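Local coordinates for hemolysin-related protein (Vibrio cholerae serotype O1, PDB 6MLT) that is a secreted biofilm matrix protein that binds calcium and sodium ions and probably helps the bacteria adhere through a carbohydrate-binding lectin domain, at residues L105-I113 with I125-K133; S240-S251 with V266-Q277. All coordinates share one frame; numbering follows the deposited sequence.

Contact 1 (L105-I113 with I125-K133). With NA (sodium ion), chain D.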
# COMPACT_ATOMS: atom_id res chain seq x y z
N LEU A 105 17.80 0.71 -12.35
CA LEU A 105 18.58 1.09 -11.18
C LEU A 105 19.55 2.24 -11.48
O LEU A 105 19.85 3.02 -10.57
CB LEU A 105 19.36 -0.12 -10.66
CG LEU A 105 18.50 -1.28 -10.14
CD1 LEU A 105 19.38 -2.48 -9.80
CD2 LEU A 105 17.69 -0.85 -8.94
N ASP A 106 20.04 2.35 -12.71
CA ASP A 106 21.01 3.37 -13.06
C ASP A 106 20.42 4.49 -13.90
O ASP A 106 21.16 5.41 -14.28
CB ASP A 106 22.21 2.75 -13.78
CG ASP A 106 21.83 2.07 -15.09
OD1 ASP A 106 20.63 1.99 -15.43
OD2 ASP A 106 22.76 1.61 -15.79
N GLY A 107 19.13 4.45 -14.21
CA GLY A 107 18.48 5.54 -14.91
C GLY A 107 18.80 5.64 -16.38
O GLY A 107 18.71 6.74 -16.95
N ASP A 108 19.16 4.54 -17.03
CA ASP A 108 19.45 4.55 -18.46
C ASP A 108 18.23 4.19 -19.30
O ASP A 108 18.35 4.06 -20.53
CB ASP A 108 20.63 3.62 -18.79
CG ASP A 108 20.29 2.14 -18.64
OD1 ASP A 108 19.16 1.81 -18.20
OD2 ASP A 108 21.16 1.31 -18.97
N GLY A 109 17.06 4.04 -18.68
CA GLY A 109 15.84 3.69 -19.39
C GLY A 109 15.61 2.21 -19.60
O GLY A 109 14.63 1.84 -20.26
N LEU A 110 16.47 1.35 -19.06
CA LEU A 110 16.38 -0.08 -19.24
C LEU A 110 16.33 -0.77 -17.89
O LEU A 110 16.96 -0.33 -16.93
CB LEU A 110 17.58 -0.61 -20.04
CG LEU A 110 17.77 0.03 -21.42
CD1 LEU A 110 19.10 -0.37 -22.01
CD2 LEU A 110 16.63 -0.37 -22.34
N ILE A 111 15.58 -1.87 -17.83
CA ILE A 111 15.36 -2.61 -16.59
C ILE A 111 16.58 -3.46 -16.27
O ILE A 111 17.12 -4.14 -17.14
CB ILE A 111 14.10 -3.49 -16.73
CG1 ILE A 111 12.83 -2.64 -16.83
CG2 ILE A 111 14.01 -4.50 -15.56
CD1 ILE A 111 12.47 -1.92 -15.56
N GLU A 112 16.98 -3.44 -15.00
CA GLU A 112 17.94 -4.39 -14.44
C GLU A 112 17.22 -5.40 -13.55
O GLU A 112 16.19 -5.09 -12.95
CB GLU A 112 19.02 -3.67 -13.60
CG GLU A 112 20.12 -3.01 -14.41
CD GLU A 112 19.74 -1.64 -14.94
OE1 GLU A 112 19.09 -0.87 -14.19
OE2 GLU A 112 20.09 -1.33 -16.10
N ILE A 113 17.78 -6.60 -13.45
CA ILE A 113 17.16 -7.71 -12.74
C ILE A 113 18.11 -8.18 -11.65
O ILE A 113 19.23 -8.60 -11.95
CB ILE A 113 16.82 -8.87 -13.69
CG1 ILE A 113 15.90 -8.36 -14.80
CG2 ILE A 113 16.18 -10.02 -12.93
CD1 ILE A 113 15.77 -9.31 -15.96
N ILE A 125 23.31 -8.70 -10.98
CA ILE A 125 22.43 -7.71 -11.56
C ILE A 125 22.54 -7.84 -13.07
O ILE A 125 23.59 -7.54 -13.65
CB ILE A 125 22.76 -6.29 -11.08
CG1 ILE A 125 22.71 -6.27 -9.54
CG2 ILE A 125 21.78 -5.29 -11.68
CD1 ILE A 125 23.04 -4.94 -8.90
N LEU A 126 21.46 -8.30 -13.71
CA LEU A 126 21.43 -8.51 -15.15
C LEU A 126 20.84 -7.29 -15.85
O LEU A 126 20.01 -6.57 -15.29
CB LEU A 126 20.58 -9.73 -15.50
CG LEU A 126 20.85 -11.03 -14.73
CD1 LEU A 126 19.94 -12.13 -15.26
CD2 LEU A 126 22.30 -11.43 -14.85
N ASP A 127 21.26 -7.09 -17.10
CA ASP A 127 20.59 -6.14 -17.99
C ASP A 127 19.33 -6.79 -18.56
O ASP A 127 19.03 -7.96 -18.30
CB ASP A 127 21.54 -5.64 -19.08
CG ASP A 127 21.97 -6.74 -20.09
OD1 ASP A 127 21.27 -7.77 -20.26
OD2 ASP A 127 23.02 -6.53 -20.73
N HIS A 128 18.59 -6.02 -19.37
CA HIS A 128 17.28 -6.46 -19.83
C HIS A 128 17.35 -7.62 -20.82
O HIS A 128 16.31 -8.18 -21.17
CB HIS A 128 16.52 -5.29 -20.46
CG HIS A 128 17.07 -4.85 -21.78
ND1 HIS A 128 16.47 -5.17 -22.98
CD2 HIS A 128 18.17 -4.13 -22.09
CE1 HIS A 128 17.17 -4.65 -23.97
NE2 HIS A 128 18.21 -4.02 -23.46
N GLN A 129 18.54 -7.99 -21.27
CA GLN A 129 18.73 -9.12 -22.16
C GLN A 129 19.21 -10.37 -21.43
O GLN A 129 19.47 -11.39 -22.08
CB GLN A 129 19.73 -8.75 -23.27
CG GLN A 129 19.22 -7.62 -24.15
CD GLN A 129 20.23 -7.19 -25.21
OE1 GLN A 129 21.43 -7.13 -24.95
NE2 GLN A 129 19.74 -6.89 -26.40
N GLY A 130 19.33 -10.32 -20.10
CA GLY A 130 19.72 -11.47 -19.33
C GLY A 130 21.21 -11.62 -19.12
O GLY A 130 21.65 -12.67 -18.62
N ASN A 131 22.00 -10.62 -19.48
CA ASN A 131 23.45 -10.68 -19.34
C ASN A 131 23.90 -9.92 -18.10
O ASN A 131 23.33 -8.89 -17.73
CB ASN A 131 24.13 -10.12 -20.58
CG ASN A 131 23.94 -11.00 -21.78
OD1 ASN A 131 24.16 -12.22 -21.71
ND2 ASN A 131 23.50 -10.42 -22.89
N ILE A 132 24.96 -10.43 -17.48
CA ILE A 132 25.47 -9.84 -16.25
C ILE A 132 25.92 -8.41 -16.53
O ILE A 132 26.61 -8.14 -17.52
CB ILE A 132 26.61 -10.69 -15.67
CG1 ILE A 132 27.07 -10.12 -14.32
CG2 ILE A 132 27.79 -10.74 -16.64
CD1 ILE A 132 26.01 -10.20 -13.24
N LYS A 133 25.53 -7.50 -15.65
CA LYS A 133 25.90 -6.09 -15.74
C LYS A 133 26.68 -5.63 -14.52
O LYS A 133 27.72 -4.97 -14.68
CB LYS A 133 24.63 -5.25 -15.92
CG LYS A 133 24.86 -3.74 -15.96
CD LYS A 133 23.59 -3.03 -16.39
CE LYS A 133 23.70 -1.53 -16.25
NZ LYS A 133 22.63 -0.82 -17.01
NA NA D . 18.89 0.65 -16.18
O HOH W 1 21.06 -1.57 -19.50
O HOH W 2 19.28 -3.24 -18.70

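Contact 2 (S240-S251 with V266-Q277)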
# COMPACT_ATOMS: atom_id res chain seq x y z
N SER A 240 3.91 -11.90 9.70
CA SER A 240 3.53 -13.31 9.75
C SER A 240 4.69 -14.15 10.26
O SER A 240 5.83 -13.98 9.81
CB SER A 240 3.11 -13.82 8.36
OG SER A 240 1.87 -13.28 7.93
N VAL A 241 4.39 -15.05 11.19
CA VAL A 241 5.34 -16.06 11.66
C VAL A 241 4.77 -17.43 11.29
O VAL A 241 3.79 -17.87 11.93
CB VAL A 241 5.58 -15.95 13.17
CG1 VAL A 241 6.55 -17.03 13.64
CG2 VAL A 241 6.08 -14.56 13.53
N PRO A 242 5.31 -18.13 10.30
CA PRO A 242 4.67 -19.39 9.88
C PRO A 242 5.00 -20.58 10.77
O PRO A 242 4.19 -21.49 10.91
CB PRO A 242 5.22 -19.60 8.46
CG PRO A 242 6.52 -18.85 8.43
CD PRO A 242 6.33 -17.67 9.35
N ALA A 243 6.18 -20.57 11.37
CA ALA A 243 6.63 -21.70 12.17
C ALA A 243 6.51 -22.99 11.36
O ALA A 243 6.79 -22.99 10.15
CB ALA A 243 5.84 -21.78 13.47
N SER A 244 6.09 -24.09 11.98
CA SER A 244 5.96 -25.35 11.27
C SER A 244 4.71 -26.07 11.76
O SER A 244 4.15 -25.74 12.81
CB SER A 244 7.18 -26.24 11.47
OG SER A 244 7.16 -26.80 12.78
N LEU A 245 4.29 -27.07 10.99
CA LEU A 245 3.07 -27.78 11.34
C LEU A 245 3.20 -28.53 12.66
O LEU A 245 2.19 -28.79 13.32
CB LEU A 245 2.69 -28.75 10.22
CG LEU A 245 1.31 -29.39 10.30
CD1 LEU A 245 0.20 -28.35 10.38
CD2 LEU A 245 1.10 -30.30 9.09
N SER A 246 4.43 -28.88 13.07
CA SER A 246 4.63 -29.54 14.35
C SER A 246 4.84 -28.55 15.50
O SER A 246 4.89 -28.98 16.66
CB SER A 246 5.82 -30.49 14.28
OG SER A 246 7.02 -29.78 14.03
N THR A 247 4.96 -27.25 15.21
CA THR A 247 5.07 -26.23 16.26
C THR A 247 4.05 -25.12 16.01
O THR A 247 4.40 -23.94 15.96
CB THR A 247 6.48 -25.66 16.32
OG1 THR A 247 6.83 -25.08 15.06
CG2 THR A 247 7.49 -26.74 16.69
N PRO A 248 2.77 -25.47 15.87
CA PRO A 248 1.77 -24.44 15.53
C PRO A 248 1.62 -23.38 16.59
O PRO A 248 1.19 -22.26 16.28
CB PRO A 248 0.48 -25.26 15.36
CG PRO A 248 0.69 -26.47 16.20
CD PRO A 248 2.16 -26.79 16.11
N GLU A 249 1.95 -23.69 17.84
CA GLU A 249 1.87 -22.72 18.93
C GLU A 249 2.82 -21.55 18.73
O GLU A 249 2.68 -20.53 19.40
CB GLU A 249 2.16 -23.41 20.27
CG GLU A 249 3.60 -23.90 20.46
CD GLU A 249 3.88 -25.26 19.81
OE1 GLU A 249 3.04 -25.76 19.04
OE2 GLU A 249 4.96 -25.83 20.09
N ASN A 250 3.81 -21.69 17.84
CA ASN A 250 4.78 -20.64 17.56
C ASN A 250 4.39 -19.75 16.39
O ASN A 250 5.07 -18.74 16.15
CB ASN A 250 6.15 -21.26 17.29
CG ASN A 250 6.77 -21.86 18.53
OD1 ASN A 250 6.30 -21.63 19.64
ND2 ASN A 250 7.85 -22.63 18.35
N SER A 251 3.33 -20.08 15.66
CA SER A 251 2.91 -19.26 14.54
C SER A 251 2.04 -18.11 15.02
O SER A 251 1.46 -18.15 16.11
CB SER A 251 2.16 -20.10 13.50
OG SER A 251 0.92 -20.57 14.00
N VAL A 266 -2.69 -12.79 16.74
CA VAL A 266 -3.51 -13.99 16.76
C VAL A 266 -2.60 -15.20 16.58
O VAL A 266 -1.79 -15.24 15.64
CB VAL A 266 -4.59 -13.96 15.66
CG1 VAL A 266 -5.29 -15.31 15.56
CG2 VAL A 266 -5.61 -12.85 15.95
N ASN A 267 -2.72 -16.17 17.47
CA ASN A 267 -2.23 -17.52 17.24
C ASN A 267 -3.46 -18.39 17.05
O ASN A 267 -4.34 -18.41 17.92
CB ASN A 267 -1.37 -18.03 18.40
CG ASN A 267 -1.11 -19.51 18.31
OD1 ASN A 267 -1.72 -20.30 19.03
ND2 ASN A 267 -0.25 -19.91 17.38
N ASN A 268 -3.54 -19.08 15.92
CA ASN A 268 -4.75 -19.79 15.53
C ASN A 268 -4.40 -21.26 15.28
O ASN A 268 -3.93 -21.62 14.20
CB ASN A 268 -5.38 -19.16 14.30
CG ASN A 268 -6.67 -19.84 13.91
OD1 ASN A 268 -7.13 -20.76 14.60
ND2 ASN A 268 -7.26 -19.40 12.81
N LEU A 269 -4.66 -22.10 16.28
CA LEU A 269 -4.32 -23.52 16.17
C LEU A 269 -5.23 -24.25 15.18
O LEU A 269 -4.83 -25.31 14.67
CB LEU A 269 -4.39 -24.19 17.54
CG LEU A 269 -3.37 -23.65 18.56
CD1 LEU A 269 -3.58 -24.30 19.92
CD2 LEU A 269 -1.93 -23.87 18.09
N SER A 270 -6.42 -23.72 14.90
CA SER A 270 -7.28 -24.30 13.88
C SER A 270 -6.84 -23.95 12.46
O SER A 270 -7.35 -24.55 11.50
CB SER A 270 -8.73 -23.83 14.08
OG SER A 270 -8.89 -22.48 13.69
N ASN A 271 -5.90 -23.01 12.29
CA ASN A 271 -5.32 -22.69 10.99
C ASN A 271 -3.96 -22.05 11.22
O ASN A 271 -3.80 -20.84 11.07
CB ASN A 271 -6.23 -21.74 10.20
CG ASN A 271 -5.67 -21.42 8.82
OD1 ASN A 271 -4.99 -22.24 8.19
ND2 ASN A 271 -5.96 -20.22 8.33
N PRO A 272 -2.97 -22.84 11.60
CA PRO A 272 -1.64 -22.30 11.91
C PRO A 272 -0.88 -21.96 10.63
O PRO A 272 -1.35 -22.16 9.51
CB PRO A 272 -0.97 -23.45 12.67
CG PRO A 272 -1.58 -24.67 12.10
CD PRO A 272 -3.02 -24.30 11.80
N GLY A 273 0.32 -21.44 10.82
CA GLY A 273 1.16 -21.08 9.71
C GLY A 273 0.84 -19.69 9.18
O GLY A 273 0.21 -18.86 9.83
N GLY A 274 1.29 -19.46 7.94
CA GLY A 274 1.15 -18.17 7.30
C GLY A 274 2.48 -17.44 7.22
O GLY A 274 3.10 -17.18 8.25
N SER A 275 2.93 -17.11 6.00
CA SER A 275 4.19 -16.40 5.81
C SER A 275 4.03 -15.00 5.23
O SER A 275 4.98 -14.21 5.29
CB SER A 275 5.12 -17.18 4.87
OG SER A 275 4.77 -16.96 3.51
N VAL A 276 2.86 -14.67 4.67
CA VAL A 276 2.70 -13.45 3.89
C VAL A 276 1.23 -13.09 3.89
O VAL A 276 0.36 -13.95 4.04
CB VAL A 276 3.26 -13.63 2.45
CG1 VAL A 276 2.45 -14.69 1.70
CG2 VAL A 276 3.25 -12.31 1.68
N GLN A 277 0.95 -11.79 3.74
CA GLN A 277 -0.40 -11.27 3.70
C GLN A 277 -0.54 -10.29 2.55
O GLN A 277 0.44 -9.77 2.03
CB GLN A 277 -0.79 -10.53 4.99
CG GLN A 277 0.04 -10.86 6.20
CD GLN A 277 1.46 -10.29 6.15
OE1 GLN A 277 1.75 -9.31 5.47
NE2 GLN A 277 2.36 -10.93 6.88
O HOH W 3 0.64 -15.60 9.81
O HOH W 4 -1.33 -18.77 14.09

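Contact 1 (L105-I113 with I125-K133)
K133 lays its extended side chain across the carboxylate of E112 and ends among three acid groups that face a sodium ion. With CG anti to the backbone N (chi1 177°) and the rest of the chain drawn out, NZ travels far enough to reach D106 OD2 at 2.7 Å. D106 OD2 is met on its syn side but well out of the carboxylate plane, and E112 OE2, also 2.7 Å from K133 NZ, from farther above its own plane. A longer salt bridge to D108 OD2 completes the network, and a water spans the same D108 oxygen and the ammonium.

D106 and D108 turn OD1 to the metal and OD2 to the lysine. The positive charge of K133 probably offsets part of the acidic cluster. E112 grips sodium with both oxygens, OE1 and OE2, its chain bent at chi2 (82°); OE1 also accepts a hydrogen bond from L105 N. L110 O and D104 OD1 are further ligands. I125 CG2 packs against the aliphatic part of E112, 3.7 Å from E112 CB.

Further along, L110 CD2 lies over one face of the H128 ring, offset toward its rim, while Q129 CG lies over the opposite face. H128 ND1 bonds to L40 O, in the chain leading to the calcium-binding residues. A second water joins H128 N to I111 O just beyond the paired strands; the two atoms are close but poorly angled for a direct bond.

The strands themselves meet at I113 and L126, an antiparallel hydrogen-bonded pair with I113 N to L126 O and L126 N to I113 O both 2.9 Å. An acidic loop wrapped round a metal and running directly into a hairpin strand is the hallmark of the FG-GAP-like repeat, here forming one four-stranded blade of a beta-propeller.

Contact 2 (S240-S251 with V266-Q277)
N267 pushes its amide nitrogen into the turn formed by P248-S251, where ND2 donates to S251 O at 2.8 Å and to P248 O at 3.0 Å. Both acceptors lie close to the amide plane, so the two N-H groups are used together and the rotation of the amide is fixed. CG stands anti to the backbone N (chi1 167°), which carries the amide across to the other loop. P248 O is gripped three times, by N267 ND2, by S251 N and by S251 OG; the hydroxyl arrives in the carbonyl plane, on a lone pair. S251 OG also receives a weak bond from G273 N, and a water bridges S251 OG and N268 N.

The tight part is where G273 and G274 run against P242. G273 CA sits 3.3 Å from P242 O in a nearly straight CA-H...O contact, and the pyrrolidine ring of P242 lies against G274 O. Both glycines have positive phi and, lacking side chains, let the backbone lie close to P242. P248 CB meets the buried P272 at CB, 3.6 Å away. S240 OG takes a bond from Q277 NE2 at 2.6 Å, in the amide plane; Q277 is further anchored to F223 O and S225 OG.

The outer side is looser. L245 reaches P272 only with CD1, 4.4 Å from P272 CG, and the exposed L269 crosses P248 at about a right angle, touching it through CD2.

V266-Q277 links the sheet containing strand 236-241 to the one that starts with strand 277-279. The chemistry implies a union without strand pairing: the end of a strand with its following loop, and an irregular linker, are joined by polar bonds that each use a side-chain amide or hydroxyl, with proline rings filling in between.

How the contacts relate
Contact 1 closes before contact 2 opens along the chain, and the two stand well apart: their centres are 38 Å from each other and their nearest atoms about 20 Å, with no touch. Both are built on four-stranded antiparallel sheets, but they use different parts of them. Contact 1 works within one sheet, joining its metal loop to a hairpin, and holds four of the five residues of a sodium site; its H128 side chain is also about 9 Å from a bound calcium ion. Contact 2 lies away from the annotated metal sites, where the chain passes from the sheet of strand 236-241 to that of strand 277-279, with no bound ion.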